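Local coordinates for transcriptional regulator (LacI family) (PDB 3G85), which probably acts as a DNA-binding transcription factor of the LacI family, its modelled part being the periplasmic-binding-protein-like portion that in relatives senses effectors, at residues I27-R32 / I240-I245; S196-L201 / G224-E229. All coordinates share one frame; numbering follows the deposited sequence.

Contact 1 of 2, residues I27-R32 / I240-I245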
loop_
_atom_site.group_PDB
_atom_site.type_symbol
_atom_site.label_atom_id
_atom_site.label_comp_id
_atom_site.label_asym_id
_atom_site.label_seq_id
_atom_site.Cartn_x
_atom_site.Cartn_y
_atom_site.Cartn_z
ATOM N N ILE A 27 0.688 -8.438 5.906
ATOM C CA ILE A 27 1.430 -9.630 5.529
ATOM C C ILE A 27 0.472 -10.750 5.079
ATOM O O ILE A 27 0.810 -11.538 4.217
ATOM C CB ILE A 27 2.434 -10.036 6.641
ATOM C CG1 ILE A 27 3.682 -10.746 6.049
ATOM C CG2 ILE A 27 1.759 -10.799 7.737
ATOM C CD1 ILE A 27 3.507 -12.208 5.806
ATOM N N SER A 28 -0.762 -10.731 5.574
ATOM C CA SER A 28 -1.719 -11.753 5.188
ATOM C C SER A 28 -2.013 -11.790 3.676
ATOM O O SER A 28 -2.212 -12.859 3.105
ATOM C CB SER A 28 -3.020 -11.593 5.991
ATOM O OG SER A 28 -3.661 -10.377 5.660
ATOM N N ARG A 29 -2.054 -10.624 3.040
ATOM C CA ARG A 29 -2.328 -10.548 1.602
ATOM C C ARG A 29 -1.170 -11.066 0.785
ATOM O O ARG A 29 -1.350 -11.671 -0.283
ATOM C CB ARG A 29 -2.607 -9.090 1.217
ATOM C CG ARG A 29 -3.846 -8.514 1.985
ATOM C CD ARG A 29 -4.205 -7.159 1.408
ATOM N NE ARG A 29 -4.793 -7.298 0.076
ATOM C CZ ARG A 29 -5.251 -6.270 -0.638
ATOM N NH1 ARG A 29 -5.117 -5.036 -0.156
ATOM N NH2 ARG A 29 -5.779 -6.470 -1.836
ATOM N N PHE A 30 0.024 -10.770 1.257
ATOM C CA PHE A 30 1.218 -11.287 0.602
ATOM C C PHE A 30 1.252 -12.812 0.679
ATOM O O PHE A 30 1.479 -13.501 -0.323
ATOM C CB PHE A 30 2.437 -10.739 1.304
ATOM C CG PHE A 30 2.904 -9.450 0.759
ATOM C CD1 PHE A 30 3.900 -9.431 -0.212
ATOM C CD2 PHE A 30 2.363 -8.252 1.229
ATOM C CE1 PHE A 30 4.395 -8.201 -0.727
ATOM C CE2 PHE A 30 2.846 -7.002 0.725
ATOM C CZ PHE A 30 3.857 -6.997 -0.274
ATOM N N LEU A 31 1.054 -13.327 1.881
ATOM C CA LEU A 31 0.997 -14.776 2.084
ATOM C C LEU A 31 -0.131 -15.387 1.243
ATOM O O LEU A 31 0.076 -16.382 0.556
ATOM C CB LEU A 31 0.837 -15.090 3.579
ATOM C CG LEU A 31 0.901 -16.575 3.957
ATOM C CD1 LEU A 31 2.240 -17.126 3.478
ATOM C CD2 LEU A 31 0.713 -16.787 5.457
ATOM N N ARG A 32 -1.319 -14.785 1.278
ATOM C CA ARG A 32 -2.432 -15.314 0.488
ATOM C C ARG A 32 -2.064 -15.345 -0.976
ATOM O O ARG A 32 -2.282 -16.356 -1.640
ATOM C CB ARG A 32 -3.714 -14.507 0.667
ATOM C CG ARG A 32 -4.905 -15.207 0.055
ATOM C CD ARG A 32 -6.178 -14.372 0.047
ATOM N NE ARG A 32 -6.456 -13.711 1.322
ATOM C CZ ARG A 32 -7.089 -14.248 2.361
ATOM N NH1 ARG A 32 -7.514 -15.523 2.328
ATOM N NH2 ARG A 32 -7.275 -13.498 3.457
ATOM N N ILE A 240 -13.108 1.831 -1.444
ATOM C CA ILE A 240 -11.651 1.837 -1.454
ATOM C C ILE A 240 -11.003 1.921 -2.834
ATOM O O ILE A 240 -11.586 1.547 -3.860
ATOM C CB ILE A 240 -11.063 0.576 -0.763
ATOM C CG1 ILE A 240 -11.410 -0.701 -1.593
ATOM C CG2 ILE A 240 -11.517 0.467 0.702
ATOM C CD1 ILE A 240 -10.749 -2.003 -1.025
ATOM N N VAL A 241 -9.773 2.411 -2.838
ATOM C CA VAL A 241 -8.899 2.269 -3.983
ATOM C C VAL A 241 -7.832 1.260 -3.496
ATOM O O VAL A 241 -7.084 1.526 -2.545
ATOM C CB VAL A 241 -8.278 3.599 -4.465
ATOM C CG1 VAL A 241 -7.628 3.332 -5.838
ATOM C CG2 VAL A 241 -9.378 4.702 -4.568
ATOM N N ASP A 242 -7.846 0.073 -4.083
ATOM C CA ASP A 242 -7.151 -1.060 -3.477
ATOM C C ASP A 242 -5.772 -1.219 -4.045
ATOM O O ASP A 242 -5.559 -1.064 -5.259
ATOM C CB ASP A 242 -7.950 -2.362 -3.689
ATOM C CG ASP A 242 -7.413 -3.523 -2.879
ATOM O OD1 ASP A 242 -7.142 -3.349 -1.668
ATOM O OD2 ASP A 242 -7.270 -4.639 -3.451
ATOM N N ILE A 243 -4.824 -1.516 -3.170
ATOM C CA ILE A 243 -3.513 -1.966 -3.631
ATOM C C ILE A 243 -3.678 -3.489 -3.818
ATOM O O ILE A 243 -3.864 -4.172 -2.851
ATOM C CB ILE A 243 -2.437 -1.738 -2.599
ATOM C CG1 ILE A 243 -2.366 -0.272 -2.186
ATOM C CG2 ILE A 243 -1.070 -2.135 -3.181
ATOM C CD1 ILE A 243 -1.252 0.007 -1.153
ATOM N N PRO A 244 -3.582 -3.995 -5.061
ATOM C CA PRO A 244 -3.866 -5.416 -5.385
ATOM C C PRO A 244 -2.707 -6.344 -4.991
ATOM O O PRO A 244 -2.037 -6.967 -5.842
ATOM C CB PRO A 244 -4.160 -5.382 -6.891
ATOM C CG PRO A 244 -3.261 -4.185 -7.407
ATOM C CD PRO A 244 -3.187 -3.192 -6.242
ATOM N N ILE A 245 -2.490 -6.449 -3.682
ATOM C CA ILE A 245 -1.301 -7.071 -3.154
ATOM C C ILE A 245 -1.241 -8.546 -3.507
ATOM O O ILE A 245 -0.155 -9.048 -3.836
ATOM C CB ILE A 245 -1.176 -6.863 -1.644
ATOM C CG1 ILE A 245 -0.841 -5.373 -1.366
ATOM C CG2 ILE A 245 -0.079 -7.771 -1.053
ATOM C CD1 ILE A 245 -1.280 -4.899 0.058
#
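NH1 of R29 donates to OD1 of D242 over 3.0 Å, meeting that oxygen on its syn side with an N-H...O angle of 146°. NH2 of R29 points to OD2 of D242, which lies at the edge of the guanidinium, in its plane, though the position of OD2 is less certain because R228 NE, its salt-bridge partner, lies too close. Guanidinium and carboxylate reach toward each other tip to tip with planes 14° apart, the geometry of a two-pronged salt bridge. The R29 chain bends at chi3, and its NE turns to E246, so this buried cation is shared between two carboxylates. The I243 carbonyl oxygen comes within 3.1 Å of R29 NH1, but the angle is too poor for a hydrogen bond.

I245 packs against the R29 side chain, crossing it at about a right angle, with CG2 3.6 Å from R29 CB. The same methyl lies over one face of the F30 ring, 3.7 Å from the centroid and shifted toward CD2 and CE2, a CH-pi contact. CG2 stands anti to the I245 backbone N, as chi1 of -71° for CG1 requires. W18 and F97 meet the F30 ring as well. P244, centre of an inverse gamma turn and N-cap of helix 245-260, turns the chain from strand to helix at a crossover between the two alpha/beta lobes of the periplasmic-binding-protein type I fold.

Contact 2 of 2, residues S196-L201 / G224-E229; sequences SDSIAL and GMNDRE
D197 OD1 accepts two consecutive backbone N-H groups, from M225 at 2.9 Å and from N226 at 3.0 Å, in the alpha/beta lobe of a periplasmic-binding-protein-like fold where strand 219-224 ends beside the start of helix 197-209. The bonds are fairly straight, with N-H...O angles of 158° and 172°. Both donors approach from the same face of the carboxylate, well above its plane; the two bonds together hold the loop at adjacent peptides. CG of D197 sits between the N and carbonyl carbon of its own backbone, with the carboxylate turned toward the 224-229 loop.

The other oxygen, D197 OD2, packs 3.3 Å from N226 CB. It also accepts a short bond from a water, which donates in turn to the D227 carbonyl oxygen at 2.7 Å and thereby carries the link one residue further along the loop. The N226 side chain crosses that of D197 at about a right angle, its amide plane turned 80° from the carboxylate. ND2 of N226 comes close to S198 OG, but the angle is too poor for a hydrogen bond.

Around this polar centre, the selenium of M225 lies against S196 CB, while the selenomethionine chain, extended beyond CG, touches M142 and R145 of helix 140-155. Both segments carry a helix N-cap. S196 caps helix 197-209 and is itself held by N170; D227 caps helix 228-232, and its OD2 has a salt-bridge partner in R32. Each cap uses a side-chain oxygen to accept an N-H of the first turn: I199 N donates to S196 OG, and E229 N donates to D227 OD1 at 3.0 Å, reaching the anti side of the carboxylate.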
loop_
_atom_site.group_PDB
_atom_site.type_symbol
_atom_site.label_atom_id
_atom_site.label_comp_id
_atom_site.label_asym_id
_atom_site.label_seq_id
_atom_site.Cartn_x
_atom_site.Cartn_y
_atom_site.Cartn_z
ATOM N N SER A 196 -5.251 4.884 4.701
ATOM C CA SER A 196 -5.265 3.437 5.000
ATOM C C SER A 196 -6.681 3.022 5.384
ATOM O O SER A 196 -7.467 3.828 5.935
ATOM C CB SER A 196 -4.236 3.049 6.085
ATOM O OG SER A 196 -4.801 3.024 7.378
ATOM N N ASP A 197 -7.021 1.775 5.078
ATOM C CA ASP A 197 -8.328 1.244 5.472
ATOM C C ASP A 197 -8.444 1.068 6.981
ATOM O O ASP A 197 -9.544 1.233 7.507
ATOM C CB ASP A 197 -8.636 -0.087 4.790
ATOM C CG ASP A 197 -7.594 -1.141 5.122
ATOM O OD1 ASP A 197 -6.429 -0.939 4.725
ATOM O OD2 ASP A 197 -7.923 -2.116 5.853
ATOM N N SER A 198 -7.347 0.804 7.695
ATOM C CA SER A 198 -7.425 0.670 9.161
ATOM C C SER A 198 -7.856 2.003 9.764
ATOM O O SER A 198 -8.652 2.059 10.692
ATOM C CB SER A 198 -6.069 0.272 9.771
ATOM O OG SER A 198 -5.780 -1.068 9.430
ATOM N N ILE A 199 -7.308 3.082 9.214
ATOM C CA ILE A 199 -7.671 4.412 9.652
ATOM C C ILE A 199 -9.161 4.614 9.416
ATOM O O ILE A 199 -9.891 5.091 10.302
ATOM C CB ILE A 199 -6.792 5.471 8.942
ATOM C CG1 ILE A 199 -5.382 5.501 9.574
ATOM C CG2 ILE A 199 -7.476 6.851 8.954
ATOM C CD1 ILE A 199 -4.434 6.386 8.841
ATOM N N ALA A 200 -9.632 4.254 8.229
ATOM C CA ALA A 200 -11.058 4.426 7.889
ATOM C C ALA A 200 -11.987 3.634 8.807
ATOM O O ALA A 200 -13.056 4.118 9.203
ATOM C CB ALA A 200 -11.294 4.030 6.423
ATOM N N LEU A 201 -11.576 2.430 9.179
ATOM C CA LEU A 201 -12.409 1.619 10.079
ATOM C C LEU A 201 -12.539 2.255 11.470
ATOM O O LEU A 201 -13.639 2.263 12.056
ATOM C CB LEU A 201 -11.861 0.204 10.216
ATOM C CG LEU A 201 -11.976 -0.621 8.926
ATOM C CD1 LEU A 201 -11.199 -1.937 9.135
ATOM C CD2 LEU A 201 -13.472 -0.813 8.464
ATOM N N GLY A 224 -6.898 0.892 0.165
ATOM C CA GLY A 224 -7.048 -0.473 0.699
ATOM C C GLY A 224 -5.710 -1.155 0.842
ATOM O O GLY A 224 -5.025 -1.417 -0.151
HETATM N N MSE A 225 -5.304 -1.410 2.083
HETATM C CA MSE A 225 -3.993 -2.029 2.317
HETATM C C MSE A 225 -4.161 -3.409 2.922
HETATM O O MSE A 225 -3.411 -4.328 2.584
HETATM C CB MSE A 225 -3.133 -1.156 3.243
HETATM C CG MSE A 225 -3.072 0.285 2.795
HETATM SE SE MSE A 225 -1.609 1.172 3.747
HETATM C CE MSE A 225 -1.454 2.681 2.631
ATOM N N ASN A 226 -5.104 -3.525 3.862
ATOM C CA ASN A 226 -5.398 -4.809 4.497
ATOM C C ASN A 226 -6.479 -5.559 3.721
ATOM O O ASN A 226 -7.025 -5.063 2.726
ATOM C CB ASN A 226 -5.808 -4.640 5.979
ATOM C CG ASN A 226 -4.656 -4.115 6.857
ATOM O OD1 ASN A 226 -3.524 -4.548 6.747
ATOM N ND2 ASN A 226 -4.962 -3.162 7.718
ATOM N N ASP A 227 -6.775 -6.767 4.170
ATOM C CA ASP A 227 -7.795 -7.628 3.570
ATOM C C ASP A 227 -9.087 -6.874 3.158
ATOM O O ASP A 227 -9.726 -6.243 3.980
ATOM C CB ASP A 227 -8.076 -8.734 4.600
ATOM C CG ASP A 227 -8.840 -9.901 4.042
ATOM O OD1 ASP A 227 -9.841 -9.699 3.299
ATOM O OD2 ASP A 227 -8.464 -11.044 4.433
ATOM N N ARG A 228 -9.433 -6.924 1.869
ATOM C CA ARG A 228 -10.621 -6.261 1.304
ATOM C C ARG A 228 -11.947 -6.557 2.052
ATOM O O ARG A 228 -12.887 -5.738 2.020
ATOM C CB ARG A 228 -10.809 -6.697 -0.155
ATOM C CG ARG A 228 -9.734 -6.204 -1.143
ATOM C CD ARG A 228 -10.145 -6.661 -2.577
ATOM N NE ARG A 228 -9.278 -6.040 -3.578
ATOM C CZ ARG A 228 -8.971 -6.559 -4.778
ATOM N NH1 ARG A 228 -9.468 -7.747 -5.140
ATOM N NH2 ARG A 228 -8.165 -5.888 -5.609
ATOM N N GLU A 229 -12.048 -7.714 2.701
ATOM C CA GLU A 229 -13.313 -8.052 3.344
ATOM C C GLU A 229 -13.691 -7.150 4.538
ATOM O O GLU A 229 -14.884 -7.018 4.870
ATOM C CB GLU A 229 -13.367 -9.543 3.744
ATOM C CG GLU A 229 -13.702 -10.417 2.536
ATOM C CD GLU A 229 -14.049 -11.853 2.876
ATOM O OE1 GLU A 229 -14.387 -12.166 4.041
ATOM O OE2 GLU A 229 -13.968 -12.674 1.940
HETATM O O HOH W 1 -9.682 -3.740 5.011
#

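Overall arrangement
Contact 1 spans the two lobes, whereas contact 2 lies in one; their centres are about 10 Å apart. Contact 1 brings helix 27-40, which follows the first strand of one sheet, against the end of strand 239-242 in the other; contact 2 stays among neighbouring strand ends and helix starts. All six touching residues of contact 1 are buried, while S198 and N226 of contact 2 are partly exposed. Their chemistry differs accordingly: paired charges with apolar and aromatic packing in contact 1, a carboxylate taking backbone N-H groups with a water link in contact 2. They meet directly: strands 219-224 and 239-242 are adjacent and parallel, and G224 N lies 2.8 Å from V241 O.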